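Local coordinates for protein N-acetyl-beta-D glucosaminidase (Rhizomucor miehei CAU432, PDB 4ZM6) that combines a family 3 beta-N-acetylglucosaminidase with a glucosamine N-acetyltransferase region that binds acetyl-CoA, at residues G106-A111 and L631-L636; I811-V816 and Y842-Y847; D390-L395 and T424-I429; G40-F45 and R73-A78. All coordinates share one frame; numbering follows the deposited sequence.

Contact 1. Residues G106-A111 and L631-L636; sequences GSSTAA and LHDAAL
The carboxylate of D633 meets the start of helix 108-125 with both oxygens, and three hydrogen bonds from S107 and T109 hold it there. S107 OG donates to D633 OD2 over 2.7 Å, reaching the syn lone pair, on the side of OD1. The same OD2 accepts T109 N at 3.3 Å along a straight N-H line (174°), this donor coming from above the carboxylate plane. T109 OG1 completes the grip at 2.7 Å from D633 OD1, also from well above the plane (70° out of it). With three donors shared by two oxygens, both the position and the rotation of the group are fixed. The D633 torsion (chi1 -73°) sets CG anti to the carbonyl carbon, and its CB bond already points at the other segment.

In the second shell, S107 is the N-cap of helix 108-125: its OG accepts A110 N at 3.1 Å while donating to D633. A buried negative group beside a helix N-terminus would probably be stabilised by the helix dipole. H632 ND1 gives D633 OD1 a weak bond of 3.4 Å, and T109 OG1 lies in the plane of that imidazole at its edge, 3.6 Å from ND1. S108 OG turns instead to E637.

The contact thus joins the glycosidase-family part of the chain to the acetyltransferase. H632 NE2 is hydrogen-bonded to W679 NE1, and the ring also touches helix 665-677; A111 and S108 pack on helix 155-171, and L631 and A634 of helix 627-642 touch V541 of strand 540-543.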
loop_
_atom_site.group_PDB
_atom_site.type_symbol
_atom_site.label_atom_id
_atom_site.label_comp_id
_atom_site.label_asym_id
_atom_site.label_seq_id
_atom_site.Cartn_x
_atom_site.Cartn_y
_atom_site.Cartn_z
ATOM N N GLY A 106 -15.572 -13.733 -4.627
ATOM C CA GLY A 106 -14.797 -12.884 -3.724
ATOM C C GLY A 106 -13.854 -13.585 -2.760
ATOM O O GLY A 106 -13.471 -13.002 -1.747
ATOM N N SER A 107 -13.471 -14.821 -3.070
ATOM C CA SER A 107 -12.555 -15.576 -2.228
ATOM C C SER A 107 -11.339 -16.026 -3.016
ATOM O O SER A 107 -11.443 -16.886 -3.886
ATOM C CB SER A 107 -13.254 -16.800 -1.630
ATOM O OG SER A 107 -12.314 -17.700 -1.053
ATOM N N SER A 108 -10.184 -15.449 -2.691
ATOM C CA SER A 108 -8.911 -15.844 -3.291
ATOM C C SER A 108 -8.610 -17.319 -3.032
ATOM O O SER A 108 -7.999 -17.982 -3.866
ATOM C CB SER A 108 -7.775 -14.979 -2.743
ATOM O OG SER A 108 -7.711 -15.061 -1.328
ATOM N N THR A 109 -9.046 -17.832 -1.883
ATOM C CA THR A 109 -8.878 -19.250 -1.578
ATOM C C THR A 109 -9.634 -20.115 -2.585
ATOM O O THR A 109 -9.089 -21.091 -3.110
ATOM C CB THR A 109 -9.356 -19.582 -0.152
ATOM O OG1 THR A 109 -8.671 -18.741 0.787
ATOM C CG2 THR A 109 -9.091 -21.053 0.180
ATOM N N ALA A 110 -10.881 -19.740 -2.859
ATOM C CA ALA A 110 -11.696 -20.432 -3.863
ATOM C C ALA A 110 -10.992 -20.465 -5.224
ATOM O O ALA A 110 -10.875 -21.522 -5.844
ATOM C CB ALA A 110 -13.066 -19.775 -3.987
ATOM N N ALA A 111 -10.512 -19.312 -5.678
ATOM C CA ALA A 111 -9.784 -19.248 -6.940
ATOM C C ALA A 111 -8.539 -20.115 -6.927
ATOM O O ALA A 111 -8.239 -20.770 -7.922
ATOM C CB ALA A 111 -9.396 -17.821 -7.260
ATOM N N LEU A 631 -11.625 -13.376 6.680
ATOM C CA LEU A 631 -10.423 -13.292 7.509
ATOM C C LEU A 631 -9.397 -14.323 7.082
ATOM O O LEU A 631 -8.208 -14.027 6.992
ATOM C CB LEU A 631 -10.779 -13.499 8.987
ATOM C CG LEU A 631 -11.631 -12.400 9.623
ATOM C CD1 LEU A 631 -12.139 -12.816 10.991
ATOM C CD2 LEU A 631 -10.851 -11.098 9.710
ATOM N N HIS A 632 -9.875 -15.534 6.829
ATOM C CA HIS A 632 -9.034 -16.640 6.394
ATOM C C HIS A 632 -8.278 -16.303 5.107
ATOM O O HIS A 632 -7.083 -16.581 4.980
ATOM C CB HIS A 632 -9.917 -17.869 6.199
ATOM C CG HIS A 632 -9.202 -19.054 5.643
ATOM N ND1 HIS A 632 -8.868 -19.161 4.312
ATOM C CD2 HIS A 632 -8.780 -20.194 6.231
ATOM C CE1 HIS A 632 -8.258 -20.312 4.106
ATOM N NE2 HIS A 632 -8.193 -20.956 5.253
ATOM N N ASP A 633 -8.982 -15.698 4.157
ATOM C CA ASP A 633 -8.386 -15.285 2.893
ATOM C C ASP A 633 -7.363 -14.162 3.079
ATOM O O ASP A 633 -6.295 -14.180 2.466
ATOM C CB ASP A 633 -9.482 -14.868 1.910
ATOM C CG ASP A 633 -10.263 -16.057 1.375
ATOM O OD1 ASP A 633 -10.401 -17.068 2.100
ATOM O OD2 ASP A 633 -10.728 -15.989 0.223
ATOM N N ALA A 634 -7.687 -13.193 3.931
ATOM C CA ALA A 634 -6.744 -12.126 4.283
ATOM C C ALA A 634 -5.450 -12.719 4.823
ATOM O O ALA A 634 -4.363 -12.244 4.511
ATOM C CB ALA A 634 -7.359 -11.180 5.305
ATOM N N ALA A 635 -5.574 -13.778 5.616
ATOM C CA ALA A 635 -4.411 -14.470 6.154
ATOM C C ALA A 635 -3.559 -15.122 5.062
ATOM O O ALA A 635 -2.344 -14.925 5.032
ATOM C CB ALA A 635 -4.837 -15.506 7.185
ATOM N N LEU A 636 -4.183 -15.888 4.169
ATOM C CA LEU A 636 -3.427 -16.589 3.124
ATOM C C LEU A 636 -2.919 -15.637 2.058
ATOM O O LEU A 636 -1.866 -15.875 1.472
ATOM C CB LEU A 636 -4.249 -17.697 2.471
ATOM C CG LEU A 636 -4.932 -18.730 3.373
ATOM C CD1 LEU A 636 -5.065 -20.048 2.616
ATOM C CD2 LEU A 636 -4.200 -18.952 4.692
#

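Contact 2. Residues I811-V816 and Y842-Y847; sequences IGIGIV and YSRVGY. With SO4 (sulfate ion), chain D.
I813 and V816, one helical turn apart, present their side chains to R844, V845 and Y842. They belong to the first turns of helix 811-825 in the C-terminal N-acetyltransferase region. In GNAT folds a glycine-rich loop and the helix after it bind the CoA pyrophosphate, and a sulfate ion, probably from the crystallisation liquor, at this helix start, also bonded to G808 N, is consistent with an anion site of that kind. I811 N gives the sulfate only a weak bond, 3.4 Å to O1 with an N-H...O angle of 128°.

I813 follows, its CB bond pointing at the partner segment. Its CG1 is 3.4 Å from R844 NH2, and CG2 stands 3.8 Å above one face of the guanidinium, displaced toward the rim. A bend in the R844 chain (chi3 60°) comes just before this flat group.

V816 makes the deeper apolar contact. Its CG1 touches Y842 CE1 at 4.2 Å, and the two valine side chains, V816 and V845, cross at about a right angle. Behind them, V816 and Y842 both reach V800, so the helix and the partner segment both pack on strand 794-802. G846, with positive phi, closes helix 839-843 in a Schellman motif and turns the chain just after V845, whose CG2 comes within 4.0 Å of V816 CG1.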
loop_
_atom_site.group_PDB
_atom_site.type_symbol
_atom_site.label_atom_id
_atom_site.label_comp_id
_atom_site.label_asym_id
_atom_site.label_seq_id
_atom_site.Cartn_x
_atom_site.Cartn_y
_atom_site.Cartn_z
ATOM N N ILE A 811 18.045 -42.264 30.346
ATOM C CA ILE A 811 18.276 -40.854 30.662
ATOM C C ILE A 811 17.029 -40.006 30.441
ATOM O O ILE A 811 16.640 -39.231 31.315
ATOM C CB ILE A 811 19.431 -40.265 29.824
ATOM C CG1 ILE A 811 20.760 -40.902 30.244
ATOM C CG2 ILE A 811 19.490 -38.748 29.978
ATOM C CD1 ILE A 811 21.940 -40.531 29.374
ATOM N N GLY A 812 16.414 -40.153 29.272
ATOM C CA GLY A 812 15.215 -39.398 28.929
ATOM C C GLY A 812 14.158 -39.442 30.013
ATOM O O GLY A 812 13.579 -38.419 30.367
ATOM N N ILE A 813 13.921 -40.629 30.560
ATOM C CA ILE A 813 12.900 -40.800 31.597
ATOM C C ILE A 813 13.437 -40.224 32.905
ATOM O O ILE A 813 12.676 -39.699 33.724
ATOM C CB ILE A 813 12.481 -42.279 31.808
ATOM C CG1 ILE A 813 12.381 -43.031 30.469
ATOM C CG2 ILE A 813 11.146 -42.348 32.545
ATOM C CD1 ILE A 813 13.558 -43.934 30.141
ATOM N N GLY A 814 14.752 -40.334 33.088
ATOM C CA GLY A 814 15.433 -39.740 34.226
ATOM C C GLY A 814 15.286 -38.237 34.282
ATOM O O GLY A 814 14.779 -37.690 35.266
ATOM N N ILE A 815 15.720 -37.570 33.217
ATOM C CA ILE A 815 15.672 -36.110 33.150
ATOM C C ILE A 815 14.248 -35.564 33.252
ATOM O O ILE A 815 14.036 -34.496 33.824
ATOM C CB ILE A 815 16.360 -35.568 31.882
ATOM C CG1 ILE A 815 16.611 -34.068 32.017
ATOM C CG2 ILE A 815 15.539 -35.872 30.638
ATOM C CD1 ILE A 815 17.517 -33.513 30.944
ATOM N N VAL A 816 13.277 -36.293 32.715
ATOM C CA VAL A 816 11.877 -35.902 32.871
ATOM C C VAL A 816 11.456 -36.071 34.327
ATOM O O VAL A 816 10.794 -35.206 34.889
ATOM C CB VAL A 816 10.943 -36.705 31.931
ATOM C CG1 VAL A 816 9.484 -36.565 32.334
ATOM C CG2 VAL A 816 11.123 -36.237 30.498
ATOM N N TYR A 842 5.225 -40.819 29.049
ATOM C CA TYR A 842 4.853 -39.867 30.094
ATOM C C TYR A 842 3.831 -40.441 31.081
ATOM O O TYR A 842 3.577 -39.843 32.129
ATOM C CB TYR A 842 4.322 -38.569 29.476
ATOM C CG TYR A 842 5.367 -37.767 28.729
ATOM C CD1 TYR A 842 6.295 -36.993 29.413
ATOM C CD2 TYR A 842 5.423 -37.775 27.335
ATOM C CE1 TYR A 842 7.253 -36.254 28.735
ATOM C CE2 TYR A 842 6.378 -37.039 26.649
ATOM C CZ TYR A 842 7.289 -36.282 27.355
ATOM O OH TYR A 842 8.235 -35.548 26.686
ATOM N N SER A 843 3.240 -41.589 30.745
ATOM C CA SER A 843 2.399 -42.336 31.691
ATOM C C SER A 843 3.228 -42.882 32.852
ATOM O O SER A 843 2.727 -43.008 33.966
ATOM C CB SER A 843 1.684 -43.498 30.993
ATOM O OG SER A 843 0.656 -43.033 30.134
ATOM N N ARG A 844 4.499 -43.187 32.579
ATOM C CA ARG A 844 5.422 -43.729 33.582
ATOM C C ARG A 844 5.859 -42.719 34.655
ATOM O O ARG A 844 6.588 -43.082 35.580
ATOM C CB ARG A 844 6.670 -44.290 32.891
ATOM C CG ARG A 844 6.399 -45.461 31.957
ATOM C CD ARG A 844 7.500 -45.601 30.916
ATOM N NE ARG A 844 8.807 -45.825 31.530
ATOM C CZ ARG A 844 9.971 -45.809 30.879
ATOM N NH1 ARG A 844 10.023 -45.574 29.569
ATOM N NH2 ARG A 844 11.098 -46.025 31.546
ATOM N N VAL A 845 5.438 -41.460 34.521
ATOM C CA VAL A 845 5.711 -40.436 35.528
ATOM C C VAL A 845 4.455 -39.615 35.857
ATOM O O VAL A 845 4.547 -38.441 36.217
ATOM C CB VAL A 845 6.878 -39.518 35.088
ATOM C CG1 VAL A 845 8.181 -40.301 35.036
ATOM C CG2 VAL A 845 6.599 -38.881 33.734
ATOM N N GLY A 846 3.284 -40.237 35.725
ATOM C CA GLY A 846 2.028 -39.663 36.218
ATOM C C GLY A 846 1.265 -38.702 35.318
ATOM O O GLY A 846 0.314 -38.065 35.777
ATOM N N TYR A 847 1.658 -38.588 34.047
ATOM C CA TYR A 847 0.946 -37.706 33.104
ATOM C C TYR A 847 -0.150 -38.452 32.343
ATOM O O TYR A 847 0.122 -39.440 31.662
ATOM C CB TYR A 847 1.907 -37.061 32.100
ATOM C CG TYR A 847 2.815 -36.014 32.694
ATOM C CD1 TYR A 847 2.333 -34.753 33.022
ATOM C CD2 TYR A 847 4.159 -36.283 32.917
ATOM C CE1 TYR A 847 3.164 -33.792 33.566
ATOM C CE2 TYR A 847 5.002 -35.332 33.459
ATOM C CZ TYR A 847 4.504 -34.089 33.784
ATOM O OH TYR A 847 5.353 -33.153 34.327
HETATM S S SO4 D . 16.418 -43.064 26.426
HETATM O O1 SO4 D . 17.767 -42.796 26.984
HETATM O O2 SO4 D . 16.452 -44.348 25.697
HETATM O O3 SO4 D . 16.030 -41.990 25.481
HETATM O O4 SO4 D . 15.433 -43.165 27.529
#

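Contact 3. Residues D390-L395 and T424-I429; sequences DKILFL and TNLEYI
I392 and F394 pair with L426 and Y428 in a parallel two-strand contact at the border of a mixed six-stranded sheet, where 426-431 is the outermost strand and 392-397 its inner neighbour. The short segments run at 16° to each other, with axes 4.8 Å apart. Four backbone bonds alternate between the strands: I392 N to N425 O, E427 N to I392 O, F394 N to E427 O at 2.8 Å, and I429 N to F394 O at 3.0 Å.

On the face of I392 and F394, L426 CD1 reaches across to I392 CG2 at 3.4 Å, touching F394 CB as well. F394 and Y428 lie side by side and point the same way. Their planes differ by 17°, yet the centroids are 5.4 Å apart, so the near-parallel rings barely overlap, and their closest atoms are F394 CD2 and Y428 CD2, 3.4 Å apart. Each ring has its own stacking partner in helix 413-422, F415 for F394 and H416 for Y428.

The opposite face carries L393, L395, E427 and I429. E427, extended beyond CG, lies alongside L393 and has OE2 at 3.8 Å from L393 CD1, while its OE1 forms a salt bridge with K441. I429 CD1 sits 4.0 Å from L393 CD1.

Helix 413-422 connects the two strands and covers the aromatic face, giving a beta-alpha-beta crossover, consistent with the alpha/beta sandwich domain that follows the barrel in many family 3 glycosidases.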
loop_
_atom_site.group_PDB
_atom_site.type_symbol
_atom_site.label_atom_id
_atom_site.label_comp_id
_atom_site.label_asym_id
_atom_site.label_seq_id
_atom_site.Cartn_x
_atom_site.Cartn_y
_atom_site.Cartn_z
ATOM N N ASP A 390 -49.120 -22.885 -13.597
ATOM C CA ASP A 390 -48.683 -21.623 -14.189
ATOM C C ASP A 390 -47.865 -21.878 -15.452
ATOM O O ASP A 390 -47.137 -22.864 -15.546
ATOM C CB ASP A 390 -47.832 -20.807 -13.209
ATOM C CG ASP A 390 -48.660 -20.040 -12.199
ATOM O OD1 ASP A 390 -49.648 -19.391 -12.601
ATOM O OD2 ASP A 390 -48.298 -20.058 -11.003
ATOM N N LYS A 391 -47.989 -20.975 -16.415
ATOM C CA LYS A 391 -47.242 -21.063 -17.661
ATOM C C LYS A 391 -46.008 -20.169 -17.552
ATOM O O LYS A 391 -46.131 -18.962 -17.323
ATOM C CB LYS A 391 -48.126 -20.623 -18.832
ATOM C CG LYS A 391 -47.540 -20.879 -20.218
ATOM C CD LYS A 391 -47.684 -22.333 -20.660
ATOM C CE LYS A 391 -47.941 -22.446 -22.162
ATOM N NZ LYS A 391 -49.355 -22.123 -22.535
ATOM N N ILE A 392 -44.828 -20.771 -17.698
ATOM C CA ILE A 392 -43.573 -20.031 -17.725
ATOM C C ILE A 392 -43.042 -19.943 -19.156
ATOM O O ILE A 392 -42.862 -20.967 -19.821
ATOM C CB ILE A 392 -42.495 -20.693 -16.834
ATOM C CG1 ILE A 392 -42.922 -20.654 -15.360
ATOM C CG2 ILE A 392 -41.143 -19.995 -17.017
ATOM C CD1 ILE A 392 -41.898 -21.208 -14.387
ATOM N N LEU A 393 -42.776 -18.724 -19.619
ATOM C CA LEU A 393 -42.162 -18.515 -20.934
ATOM C C LEU A 393 -40.677 -18.198 -20.787
ATOM O O LEU A 393 -40.310 -17.164 -20.228
ATOM C CB LEU A 393 -42.858 -17.371 -21.673
ATOM C CG LEU A 393 -42.347 -17.076 -23.084
ATOM C CD1 LEU A 393 -42.280 -18.338 -23.937
ATOM C CD2 LEU A 393 -43.228 -16.031 -23.744
ATOM N N PHE A 394 -39.827 -19.091 -21.286
ATOM C CA PHE A 394 -38.388 -18.873 -21.248
ATOM C C PHE A 394 -37.891 -18.490 -22.638
ATOM O O PHE A 394 -37.898 -19.311 -23.554
ATOM C CB PHE A 394 -37.662 -20.123 -20.730
ATOM C CG PHE A 394 -36.154 -20.019 -20.759
ATOM C CD1 PHE A 394 -35.506 -18.887 -20.283
ATOM C CD2 PHE A 394 -35.384 -21.066 -21.245
ATOM C CE1 PHE A 394 -34.124 -18.796 -20.301
ATOM C CE2 PHE A 394 -33.998 -20.984 -21.261
ATOM C CZ PHE A 394 -33.368 -19.844 -20.790
ATOM N N LEU A 395 -37.469 -17.234 -22.777
ATOM C CA LEU A 395 -36.919 -16.713 -24.026
ATOM C C LEU A 395 -35.411 -16.581 -23.885
ATOM O O LEU A 395 -34.937 -15.886 -22.990
ATOM C CB LEU A 395 -37.531 -15.350 -24.342
ATOM C CG LEU A 395 -39.059 -15.301 -24.390
ATOM C CD1 LEU A 395 -39.545 -13.902 -24.732
ATOM C CD2 LEU A 395 -39.598 -16.313 -25.390
ATOM N N THR A 424 -42.313 -27.903 -15.202
ATOM C CA THR A 424 -42.447 -28.544 -16.509
ATOM C C THR A 424 -43.357 -27.789 -17.471
ATOM O O THR A 424 -43.194 -27.898 -18.685
ATOM C CB THR A 424 -42.973 -29.984 -16.365
ATOM O OG1 THR A 424 -44.370 -29.969 -16.025
ATOM C CG2 THR A 424 -42.194 -30.725 -15.290
ATOM N N ASN A 425 -44.319 -27.041 -16.940
ATOM C CA ASN A 425 -45.217 -26.251 -17.779
ATOM C C ASN A 425 -44.432 -25.050 -18.328
ATOM O O ASN A 425 -44.570 -23.912 -17.868
ATOM C CB ASN A 425 -46.463 -25.835 -16.977
ATOM C CG ASN A 425 -47.648 -25.459 -17.855
ATOM O OD1 ASN A 425 -48.634 -24.917 -17.361
ATOM N ND2 ASN A 425 -47.565 -25.751 -19.150
ATOM N N LEU A 426 -43.606 -25.334 -19.332
ATOM C CA LEU A 426 -42.539 -24.441 -19.739
ATOM C C LEU A 426 -42.407 -24.385 -21.257
ATOM O O LEU A 426 -42.440 -25.423 -21.918
ATOM C CB LEU A 426 -41.226 -24.948 -19.130
ATOM C CG LEU A 426 -39.947 -24.131 -19.336
ATOM C CD1 LEU A 426 -39.996 -22.843 -18.532
ATOM C CD2 LEU A 426 -38.735 -24.958 -18.943
ATOM N N GLU A 427 -42.249 -23.176 -21.800
ATOM C CA GLU A 427 -41.969 -22.989 -23.223
ATOM C C GLU A 427 -40.592 -22.355 -23.431
ATOM O O GLU A 427 -40.306 -21.282 -22.894
ATOM C CB GLU A 427 -43.040 -22.115 -23.870
ATOM C CG GLU A 427 -42.898 -21.989 -25.381
ATOM C CD GLU A 427 -44.129 -21.403 -26.042
ATOM O OE1 GLU A 427 -44.303 -21.618 -27.265
ATOM O OE2 GLU A 427 -44.914 -20.734 -25.336
ATOM N N TYR A 428 -39.796 -22.963 -24.271
ATOM C CA TYR A 428 -38.463 -22.506 -24.476
ATOM C C TYR A 428 -38.322 -22.114 -25.914
ATOM O O TYR A 428 -38.486 -22.906 -26.805
ATOM C CB TYR A 428 -37.539 -23.631 -24.089
ATOM C CG TYR A 428 -36.109 -23.537 -24.483
ATOM C CD1 TYR A 428 -35.452 -24.653 -24.872
ATOM C CD2 TYR A 428 -35.407 -22.370 -24.412
ATOM C CE1 TYR A 428 -34.147 -24.627 -25.205
ATOM C CE2 TYR A 428 -34.087 -22.335 -24.756
ATOM C CZ TYR A 428 -33.480 -23.484 -25.157
ATOM O OH TYR A 428 -32.179 -23.536 -25.515
ATOM N N ILE A 429 -38.047 -20.850 -26.117
ATOM C CA ILE A 429 -37.871 -20.259 -27.442
ATOM C C ILE A 429 -36.541 -19.541 -27.498
ATOM O O ILE A 429 -36.225 -18.745 -26.616
ATOM C CB ILE A 429 -38.970 -19.220 -27.752
ATOM C CG1 ILE A 429 -40.334 -19.906 -27.862
ATOM C CG2 ILE A 429 -38.648 -18.462 -29.035
ATOM C CD1 ILE A 429 -41.508 -18.951 -27.805
#

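Contact 4. Residues G40-F45 and R73-A78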
loop_
_atom_site.group_PDB
_atom_site.type_symbol
_atom_site.label_atom_id
_atom_site.label_comp_id
_atom_site.label_asym_id
_atom_site.label_seq_id
_atom_site.Cartn_x
_atom_site.Cartn_y
_atom_site.Cartn_z
ATOM N N GLY A 40 10.287 -26.340 -29.339
ATOM C CA GLY A 40 10.306 -26.585 -27.895
ATOM C C GLY A 40 8.975 -26.545 -27.164
ATOM O O GLY A 40 8.896 -26.989 -26.018
ATOM N N SER A 41 7.937 -26.000 -27.797
ATOM C CA SER A 41 6.636 -25.854 -27.151
ATOM C C SER A 41 5.489 -26.033 -28.142
ATOM O O SER A 41 5.588 -25.629 -29.298
ATOM C CB SER A 41 6.524 -24.479 -26.482
ATOM O OG SER A 41 7.763 -24.056 -25.929
ATOM N N ILE A 42 4.402 -26.636 -27.671
ATOM C CA ILE A 42 3.192 -26.842 -28.465
ATOM C C ILE A 42 2.043 -26.115 -27.782
ATOM O O ILE A 42 2.071 -25.917 -26.566
ATOM C CB ILE A 42 2.832 -28.344 -28.563
ATOM C CG1 ILE A 42 4.011 -29.159 -29.116
ATOM C CG2 ILE A 42 1.582 -28.561 -29.412
ATOM C CD1 ILE A 42 4.429 -28.791 -30.526
ATOM N N ILE A 43 1.040 -25.719 -28.563
ATOM C CA ILE A 43 -0.209 -25.168 -28.023
ATOM C C ILE A 43 -1.401 -25.927 -28.607
ATOM O O ILE A 43 -1.397 -26.294 -29.781
ATOM C CB ILE A 43 -0.341 -23.642 -28.275
ATOM C CG1 ILE A 43 -1.721 -23.137 -27.822
ATOM C CG2 ILE A 43 -0.093 -23.298 -29.738
ATOM C CD1 ILE A 43 -1.831 -21.630 -27.704
ATOM N N LEU A 44 -2.413 -26.156 -27.776
ATOM C CA LEU A 44 -3.584 -26.939 -28.157
ATOM C C LEU A 44 -4.882 -26.150 -27.982
ATOM O O LEU A 44 -4.960 -25.224 -27.168
ATOM C CB LEU A 44 -3.652 -28.214 -27.316
ATOM C CG LEU A 44 -2.404 -29.103 -27.277
ATOM C CD1 LEU A 44 -2.653 -30.300 -26.373
ATOM C CD2 LEU A 44 -2.012 -29.561 -28.671
ATOM N N PHE A 45 -5.898 -26.527 -28.756
ATOM C CA PHE A 45 -7.223 -25.910 -28.681
ATOM C C PHE A 45 -8.282 -27.011 -28.656
ATOM O O PHE A 45 -7.941 -28.189 -28.735
ATOM C CB PHE A 45 -7.445 -24.999 -29.887
ATOM C CG PHE A 45 -6.504 -23.829 -29.950
ATOM C CD1 PHE A 45 -5.208 -23.982 -30.435
ATOM C CD2 PHE A 45 -6.919 -22.566 -29.538
ATOM C CE1 PHE A 45 -4.342 -22.904 -30.494
ATOM C CE2 PHE A 45 -6.058 -21.483 -29.599
ATOM C CZ PHE A 45 -4.770 -21.652 -30.077
ATOM N N ARG A 73 15.614 -31.439 -23.692
ATOM C CA ARG A 73 14.514 -31.353 -22.729
ATOM C C ARG A 73 13.162 -31.624 -23.379
ATOM O O ARG A 73 13.005 -31.421 -24.582
ATOM C CB ARG A 73 14.490 -29.974 -22.083
ATOM C CG ARG A 73 15.673 -29.721 -21.175
ATOM C CD ARG A 73 15.604 -28.340 -20.558
ATOM N NE ARG A 73 16.834 -28.019 -19.840
ATOM C CZ ARG A 73 17.971 -27.628 -20.415
ATOM N NH1 ARG A 73 18.068 -27.509 -21.738
ATOM N NH2 ARG A 73 19.029 -27.359 -19.655
ATOM N N PRO A 74 12.173 -32.069 -22.578
ATOM C CA PRO A 74 10.848 -32.367 -23.126
ATOM C C PRO A 74 10.109 -31.132 -23.615
ATOM O O PRO A 74 10.431 -30.014 -23.223
ATOM C CB PRO A 74 10.093 -33.004 -21.946
ATOM C CG PRO A 74 11.111 -33.274 -20.892
ATOM C CD PRO A 74 12.245 -32.330 -21.129
ATOM N N LEU A 75 9.133 -31.351 -24.486
ATOM C CA LEU A 75 8.281 -30.283 -24.989
ATOM C C LEU A 75 7.420 -29.684 -23.888
ATOM O O LEU A 75 7.081 -30.359 -22.914
ATOM C CB LEU A 75 7.343 -30.811 -26.084
ATOM C CG LEU A 75 7.945 -31.401 -27.362
ATOM C CD1 LEU A 75 6.827 -31.833 -28.298
ATOM C CD2 LEU A 75 8.867 -30.406 -28.048
ATOM N N PHE A 76 7.083 -28.409 -24.055
ATOM C CA PHE A 76 5.981 -27.799 -23.333
ATOM C C PHE A 76 4.739 -28.027 -24.181
ATOM O O PHE A 76 4.796 -27.924 -25.403
ATOM C CB PHE A 76 6.201 -26.292 -23.136
ATOM C CG PHE A 76 6.763 -25.917 -21.789
ATOM C CD1 PHE A 76 6.091 -26.256 -20.622
ATOM C CD2 PHE A 76 7.939 -25.180 -21.688
ATOM C CE1 PHE A 76 6.597 -25.899 -19.380
ATOM C CE2 PHE A 76 8.447 -24.818 -20.451
ATOM C CZ PHE A 76 7.777 -25.178 -19.294
ATOM N N ILE A 77 3.625 -28.342 -23.530
ATOM C CA ILE A 77 2.338 -28.493 -24.203
ATOM C C ILE A 77 1.335 -27.563 -23.518
ATOM O O ILE A 77 0.759 -27.895 -22.479
ATOM C CB ILE A 77 1.856 -29.956 -24.160
ATOM C CG1 ILE A 77 2.881 -30.859 -24.852
ATOM C CG2 ILE A 77 0.487 -30.101 -24.817
ATOM C CD1 ILE A 77 2.504 -32.328 -24.861
ATOM N N ALA A 78 1.135 -26.394 -24.119
ATOM C CA ALA A 78 0.349 -25.329 -23.510
ATOM C C ALA A 78 -1.115 -25.358 -23.939
ATOM O O ALA A 78 -1.490 -26.095 -24.849
ATOM C CB ALA A 78 0.967 -23.980 -23.847
#
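I42 fills the hollow between L75 and I77, its CG1 lying 4.0 Å from L75 CD1 and its CB 4.5 Å from I77 CG1. The next bump on the same side comes from L44, whose CD1 presses against I77 CG2 at 3.5 Å; the two side chains cross obliquely, and I77 is thereby flanked by I42 and L44. At the other end G40 has no side chain, and L75 CD2 lies over its backbone, 4.0 Å from G40 C.

The reverse face is built from smaller pieces. S41 and F76 meet through their CB atoms at 3.8 Å, and the F76 ring leads away to an edge-to-face contact with W129. A78 offers a lone methyl, which comes 3.5 Å from I42 O, while I43 and A78 both reach M18 of the adjoining strand 17-19.

The strands pair in parallel, with segment axes 4.4 Å apart and inclined by 21°. F76 N bonds G40 O, I42 N bonds F76 O, A78 N bonds I42 O at 2.7 Å, and L44 N bonds A78 O.

Helix 52-68 links the strands and packs on L75 and I77, making a beta-alpha-beta unit. Neighbouring parallel strands wrapped by helices in this way are the repeating element of the TIM-type barrel of family 3 glycoside hydrolases.

Contacts 3 and 4 are the same kind of element, parallel strands joined through a helix, placed in two different parts of the chain about 47 Å apart, measured like the other separations between contacts from centre to centre. Contact 1 unites regions distant in sequence: its closing brings residues 106-111 against 631-636, and the whole of contact 3 falls within the intervening chain, about 40 Å away. Contact 4 lies about 32 Å from contact 1. Contact 1 is also the one near the cofactor, with the H632 side chain about 7 Å from bound acetyl-CoA. Contact 2, in the second acetyltransferase region, stands about 44 Å from contact 1 and about 76 Å from contact 3, away from the acetyl-CoA site.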